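GTP pyrophosphokinase (Streptococcus pneumoniae, PDB 2BE3) probably transfers pyrophosphate from ATP to GTP or GDP, making the alarmone (p)ppGpp, as a member of the RelA/SpoT family. Local coordinates at residues E21-L26 with E43-R48; V125-V130 with T138-I143. One frame throughout, in Å; residues are numbered along the deposited sequence.

Both contacts serve one mixed five-stranded sheet, but in different ways. Contact 1 lays helix 6-35 against the edge strand 42-49 and buries 207 Å² in all, through a small apolar patch and a lysine chain with one water at its end. Contact 2 pairs two inner strands of the sheet as a hairpin and buries 586 Å²; four backbone hydrogen bonds and one hydroxyl pair join the strands, with apolar side chains packed on both faces. Seven of its eleven touching residues are buried, against two of five in contact 1. The helix ties them together: Tyr128 OH of contact 2 lies 2.5 Å from Glu21 OE1, a probable hydrogen bond, and Leu22 packs on Tyr128 and Ala141.

Contact 1 (E21-L26 with E43-R48); sequences ELKIKL and EFVTGR
Leu26 and Val45 form the close-packed end of a helix-on-sheet contact, in which helix 6-35 runs alongside the edge strand 42-49 on one face of the RelA/SpoT-type mixed sheet. The two short axes run almost antiparallel, at 173°, and approach to 8.2 Å. Val45 presents both methyls to the helix: CG1 lies 3.8 Å from Leu26 CB and CG2 3.9 Å from the same carbon, so the fork of the valine straddles the root of the leucine. With CG1 anti to the backbone N (chi1 179°), that methyl also lies near the carbonyl O of Lys23, one turn back. Both apolar residues are buried.

Toward Gly47 the character changes. Lys23 and Gly47 have the nearest CA atoms, 6.4 Å apart, and the glycine offers bare backbone over which the aliphatic lysine chain passes, its CD 3.5 Å from Gly47 N. This side is partly exposed, and its polar link is made through solvent. Beyond the two segments, Arg27 and Arg30 of the same helix bond to the carbonyls of Val45 and Glu43, while strand 77-83 pairs with 43-48, with a classic beta bulge at Glu43 and Phe44 opposite Met82. A single water accepts from Lys23 NZ at 3.2 Å and from Gly47 N at 3.0 Å.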
loop_
_atom_site.group_PDB
_atom_site.type_symbol
_atom_site.label_atom_id
_atom_site.label_comp_id
_atom_site.label_asym_id
_atom_site.label_seq_id
_atom_site.Cartn_x
_atom_site.Cartn_y
_atom_site.Cartn_z
ATOM N N GLU A 21 -1.804 3.526 -2.137
ATOM C CA GLU A 21 -0.695 3.019 -1.339
ATOM C C GLU A 21 -0.128 4.080 -0.390
ATOM O O GLU A 21 0.128 3.794 0.784
ATOM C CB GLU A 21 0.409 2.470 -2.211
ATOM C CG GLU A 21 0.073 1.172 -2.904
ATOM C CD GLU A 21 1.165 0.728 -3.878
ATOM O OE1 GLU A 21 2.356 1.159 -3.742
ATOM O OE2 GLU A 21 0.831 -0.063 -4.784
ATOM N N LEU A 22 0.057 5.301 -0.885
ATOM C CA LEU A 22 0.683 6.333 -0.076
ATOM C C LEU A 22 -0.188 6.768 1.116
ATOM O O LEU A 22 0.322 6.953 2.223
ATOM C CB LEU A 22 1.111 7.516 -0.947
ATOM C CG LEU A 22 2.399 7.257 -1.737
ATOM C CD1 LEU A 22 2.615 8.254 -2.863
ATOM C CD2 LEU A 22 3.550 7.266 -0.759
ATOM N N LYS A 23 -1.498 6.893 0.893
ATOM C CA LYS A 23 -2.456 7.117 2.001
ATOM C C LYS A 23 -2.317 6.090 3.073
ATOM O O LYS A 23 -2.294 6.442 4.227
ATOM C CB LYS A 23 -3.924 7.172 1.547
ATOM C CG LYS A 23 -4.285 8.503 0.942
ATOM C CD LYS A 23 -5.775 8.676 0.718
ATOM C CE LYS A 23 -6.343 7.589 -0.122
ATOM N NZ LYS A 23 -7.762 7.907 -0.440
ATOM N N ILE A 24 -2.244 4.820 2.717
ATOM C CA ILE A 24 -2.107 3.769 3.720
ATOM C C ILE A 24 -0.731 3.817 4.413
ATOM O O ILE A 24 -0.630 3.665 5.628
ATOM C CB ILE A 24 -2.403 2.375 3.107
ATOM C CG1 ILE A 24 -3.902 2.212 2.850
ATOM C CG2 ILE A 24 -1.882 1.222 3.988
ATOM C CD1 ILE A 24 -4.176 1.167 1.740
ATOM N N LYS A 25 0.321 4.046 3.640
ATOM C CA LYS A 25 1.671 4.161 4.189
ATOM C C LYS A 25 1.836 5.373 5.108
ATOM O O LYS A 25 2.382 5.250 6.168
ATOM C CB LYS A 25 2.707 4.145 3.076
ATOM C CG LYS A 25 2.910 2.746 2.510
ATOM C CD LYS A 25 3.557 2.839 1.141
ATOM C CE LYS A 25 4.268 1.535 0.783
ATOM N NZ LYS A 25 5.078 1.715 -0.461
ATOM N N LEU A 26 1.293 6.520 4.729
ATOM C CA LEU A 26 1.367 7.698 5.582
ATOM C C LEU A 26 0.585 7.560 6.903
ATOM O O LEU A 26 1.093 7.942 7.965
ATOM C CB LEU A 26 0.937 8.926 4.792
ATOM C CG LEU A 26 1.954 9.231 3.685
ATOM C CD1 LEU A 26 1.438 10.257 2.715
ATOM C CD2 LEU A 26 3.300 9.634 4.259
ATOM N N GLU A 43 -1.751 13.875 12.226
ATOM C CA GLU A 43 -3.108 13.639 12.663
ATOM C C GLU A 43 -4.018 13.070 11.602
ATOM O O GLU A 43 -4.840 12.213 11.886
ATOM C CB GLU A 43 -3.764 14.945 13.132
ATOM C CG GLU A 43 -2.963 15.743 14.136
ATOM C CD GLU A 43 -3.837 16.687 14.945
ATOM O OE1 GLU A 43 -5.084 16.506 14.978
ATOM O OE2 GLU A 43 -3.270 17.608 15.562
ATOM N N PHE A 44 -3.943 13.647 10.411
ATOM C CA PHE A 44 -4.853 13.325 9.325
ATOM C C PHE A 44 -4.043 13.170 8.067
ATOM O O PHE A 44 -3.055 13.858 7.869
ATOM C CB PHE A 44 -5.936 14.393 9.115
ATOM C CG PHE A 44 -6.775 14.667 10.340
ATOM C CD1 PHE A 44 -7.703 13.722 10.801
ATOM C CD2 PHE A 44 -6.643 15.875 11.030
ATOM C CE1 PHE A 44 -8.468 13.972 11.966
ATOM C CE2 PHE A 44 -7.429 16.144 12.195
ATOM C CZ PHE A 44 -8.323 15.190 12.658
ATOM N N VAL A 45 -4.445 12.207 7.251
ATOM C CA VAL A 45 -3.874 12.005 5.961
ATOM C C VAL A 45 -4.975 11.918 4.933
ATOM O O VAL A 45 -5.901 11.144 5.049
ATOM C CB VAL A 45 -2.957 10.761 5.854
ATOM C CG1 VAL A 45 -2.417 10.625 4.390
ATOM C CG2 VAL A 45 -1.830 10.831 6.851
ATOM N N THR A 46 -4.756 12.641 3.849
ATOM C CA THR A 46 -5.719 12.777 2.778
ATOM C C THR A 46 -4.952 12.609 1.452
ATOM O O THR A 46 -3.742 12.783 1.426
ATOM C CB THR A 46 -6.365 14.132 3.013
ATOM O OG1 THR A 46 -7.600 13.909 3.731
ATOM C CG2 THR A 46 -6.635 14.854 1.823
ATOM N N GLY A 47 -5.636 12.199 0.391
ATOM C CA GLY A 47 -5.079 12.186 -0.937
ATOM C C GLY A 47 -6.100 12.167 -2.055
ATOM O O GLY A 47 -7.251 11.793 -1.848
ATOM N N ARG A 48 -5.661 12.559 -3.245
ATOM C CA ARG A 48 -6.513 12.613 -4.427
ATOM C C ARG A 48 -5.666 12.488 -5.704
ATOM O O ARG A 48 -4.572 12.952 -5.745
ATOM C CB ARG A 48 -7.279 13.944 -4.454
ATOM C CG ARG A 48 -6.359 15.180 -4.376
ATOM C CD ARG A 48 -6.457 15.899 -5.650
ATOM N NE ARG A 48 -5.429 16.917 -5.934
ATOM C CZ ARG A 48 -4.213 16.714 -6.468
ATOM N NH1 ARG A 48 -3.739 15.482 -6.721
ATOM N NH2 ARG A 48 -3.460 17.776 -6.724
HETATM O O HOH W 1 -8.174 10.659 1.045
#

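Contact 2 (V125-V130 with T138-I143)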
loop_
_atom_site.group_PDB
_atom_site.type_symbol
_atom_site.label_atom_id
_atom_site.label_comp_id
_atom_site.label_asym_id
_atom_site.label_seq_id
_atom_site.Cartn_x
_atom_site.Cartn_y
_atom_site.Cartn_z
ATOM N N VAL A 125 8.019 16.806 -3.164
ATOM C CA VAL A 125 7.785 16.075 -4.406
ATOM C C VAL A 125 8.654 14.829 -4.442
ATOM O O VAL A 125 9.842 14.911 -4.178
ATOM C CB VAL A 125 8.029 16.954 -5.651
ATOM C CG1 VAL A 125 7.717 16.166 -6.935
ATOM C CG2 VAL A 125 7.163 18.255 -5.573
ATOM N N VAL A 126 8.061 13.668 -4.708
ATOM C CA VAL A 126 8.803 12.418 -4.593
ATOM C C VAL A 126 8.657 11.610 -5.867
ATOM O O VAL A 126 7.675 11.767 -6.586
ATOM C CB VAL A 126 8.397 11.532 -3.353
ATOM C CG1 VAL A 126 8.542 12.302 -1.974
ATOM C CG2 VAL A 126 7.001 10.937 -3.505
ATOM N N GLU A 127 9.657 10.789 -6.163
ATOM C CA GLU A 127 9.492 9.733 -7.138
ATOM C C GLU A 127 9.018 8.513 -6.381
ATOM O O GLU A 127 9.586 8.152 -5.342
ATOM C CB GLU A 127 10.780 9.432 -7.860
ATOM C CG GLU A 127 11.001 10.361 -8.961
ATOM C CD GLU A 127 12.372 10.235 -9.584
ATOM O OE1 GLU A 127 13.135 9.280 -9.245
ATOM O OE2 GLU A 127 12.670 11.111 -10.432
ATOM N N TYR A 128 7.940 7.919 -6.894
ATOM C CA TYR A 128 7.314 6.756 -6.283
ATOM C C TYR A 128 7.068 5.741 -7.395
ATOM O O TYR A 128 6.514 6.067 -8.448
ATOM C CB TYR A 128 6.019 7.159 -5.555
ATOM C CG TYR A 128 5.401 6.040 -4.750
ATOM C CD1 TYR A 128 5.917 5.692 -3.497
ATOM C CD2 TYR A 128 4.314 5.300 -5.257
ATOM C CE1 TYR A 128 5.369 4.655 -2.759
ATOM C CE2 TYR A 128 3.773 4.239 -4.538
ATOM C CZ TYR A 128 4.297 3.928 -3.283
ATOM O OH TYR A 128 3.758 2.889 -2.547
ATOM N N THR A 129 7.520 4.514 -7.174
ATOM C CA THR A 129 7.321 3.432 -8.139
ATOM C C THR A 129 6.191 2.506 -7.694
ATOM O O THR A 129 6.174 2.023 -6.560
ATOM C CB THR A 129 8.624 2.644 -8.333
ATOM O OG1 THR A 129 9.589 3.566 -8.818
ATOM C CG2 THR A 129 8.460 1.484 -9.380
ATOM N N VAL A 130 5.229 2.295 -8.592
ATOM C CA VAL A 130 4.172 1.294 -8.366
ATOM C C VAL A 130 4.425 0.062 -9.237
ATOM O O VAL A 130 4.904 0.184 -10.362
ATOM C CB VAL A 130 2.743 1.858 -8.614
ATOM C CG1 VAL A 130 2.388 2.845 -7.535
ATOM C CG2 VAL A 130 2.634 2.505 -10.002
ATOM N N THR A 138 7.200 4.325 -12.556
ATOM C CA THR A 138 7.604 5.423 -11.680
ATOM C C THR A 138 6.807 6.697 -11.965
ATOM O O THR A 138 6.699 7.126 -13.099
ATOM C CB THR A 138 9.092 5.733 -11.796
ATOM O OG1 THR A 138 9.853 4.605 -11.359
ATOM C CG2 THR A 138 9.444 6.850 -10.890
ATOM N N ILE A 139 6.225 7.280 -10.931
ATOM C CA ILE A 139 5.422 8.481 -11.076
ATOM C C ILE A 139 5.946 9.594 -10.136
ATOM O O ILE A 139 6.698 9.324 -9.176
ATOM C CB ILE A 139 3.882 8.194 -10.880
ATOM C CG1 ILE A 139 3.570 7.566 -9.530
ATOM C CG2 ILE A 139 3.341 7.248 -11.956
ATOM C CD1 ILE A 139 3.083 8.545 -8.533
ATOM N N LEU A 140 5.608 10.845 -10.446
ATOM C CA LEU A 140 5.741 11.905 -9.457
ATOM C C LEU A 140 4.511 11.993 -8.536
ATOM O O LEU A 140 3.344 12.059 -9.011
ATOM C CB LEU A 140 6.051 13.276 -10.100
ATOM C CG LEU A 140 7.356 13.395 -10.914
ATOM C CD1 LEU A 140 7.419 14.743 -11.641
ATOM C CD2 LEU A 140 8.582 13.173 -10.087
ATOM N N ALA A 141 4.762 12.067 -7.227
ATOM C CA ALA A 141 3.678 12.423 -6.270
ATOM C C ALA A 141 4.083 13.649 -5.437
ATOM O O ALA A 141 5.270 13.855 -5.139
ATOM C CB ALA A 141 3.340 11.246 -5.381
ATOM N N GLU A 142 3.117 14.484 -5.093
ATOM C CA GLU A 142 3.391 15.627 -4.256
ATOM C C GLU A 142 2.766 15.412 -2.871
ATOM O O GLU A 142 1.546 15.221 -2.768
ATOM C CB GLU A 142 2.848 16.869 -4.914
ATOM C CG GLU A 142 3.187 18.176 -4.227
ATOM C CD GLU A 142 2.095 19.207 -4.450
ATOM O OE1 GLU A 142 0.907 18.953 -4.035
ATOM O OE2 GLU A 142 2.424 20.256 -5.058
ATOM N N ILE A 143 3.603 15.348 -1.829
ATOM C CA ILE A 143 3.114 15.292 -0.461
ATOM C C ILE A 143 3.220 16.682 0.169
ATOM O O ILE A 143 4.319 17.237 0.296
ATOM C CB ILE A 143 3.881 14.274 0.401
ATOM C CG1 ILE A 143 3.879 12.878 -0.269
ATOM C CG2 ILE A 143 3.288 14.249 1.843
ATOM C CD1 ILE A 143 4.883 11.908 0.323
#
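Val126 and Ala141, and then Tyr128 and Ile139, are the two hydrogen-bonded pairs of this antiparallel ladder, each closed by a reciprocal couple of backbone bonds. Val126 N reaches Ala141 O at 2.8 Å, and Ile139 N reaches Tyr128 O at 2.8 Å with an N-H...O angle of 176°; the two return bonds, Ala141 N to Val126 O and Tyr128 N to Ile139 O, are both 3.0 Å. A side-chain bond is added near the turn, where Thr129 OG1 and Thr138 OG1 meet at 2.8 Å. Both hydroxyls stand anti to their own carbonyl carbons (chi1 -60° and -64°), which turns them toward each other across a non-hydrogen-bonded pair whose CA atoms are 4.1 Å apart. Thr129 also packs on Gln100 of the second subunit.

The same sheet face carries Glu127 and Leu140 side by side, Glu127 CG lying 3.9 Å from Leu140 CD2; the carboxylate continues to a salt bridge with Arg103 on strand 102-109. Farther along, Val125 CG2 touches the aliphatic CG of Glu142. On the other face Val126 CG2 packs on Ala141 CB at 4.1 Å, and Tyr128 CB meets Ile139 CD1 at 4.4 Å. That face is covered by helix 6-35: Ala18 packs against Tyr128 and Ile139, and the Tyr128 hydroxyl is probably hydrogen-bonded to Glu21 and Lys25.

Five consecutive bridges make a regular antiparallel ladder, and the short connection between residues 130 and 137 makes it a beta hairpin. Here it joins strands 122-130 and 137-147 within the sheet of the RelA/SpoT region, whose family belongs to the nucleotidyltransferase clan.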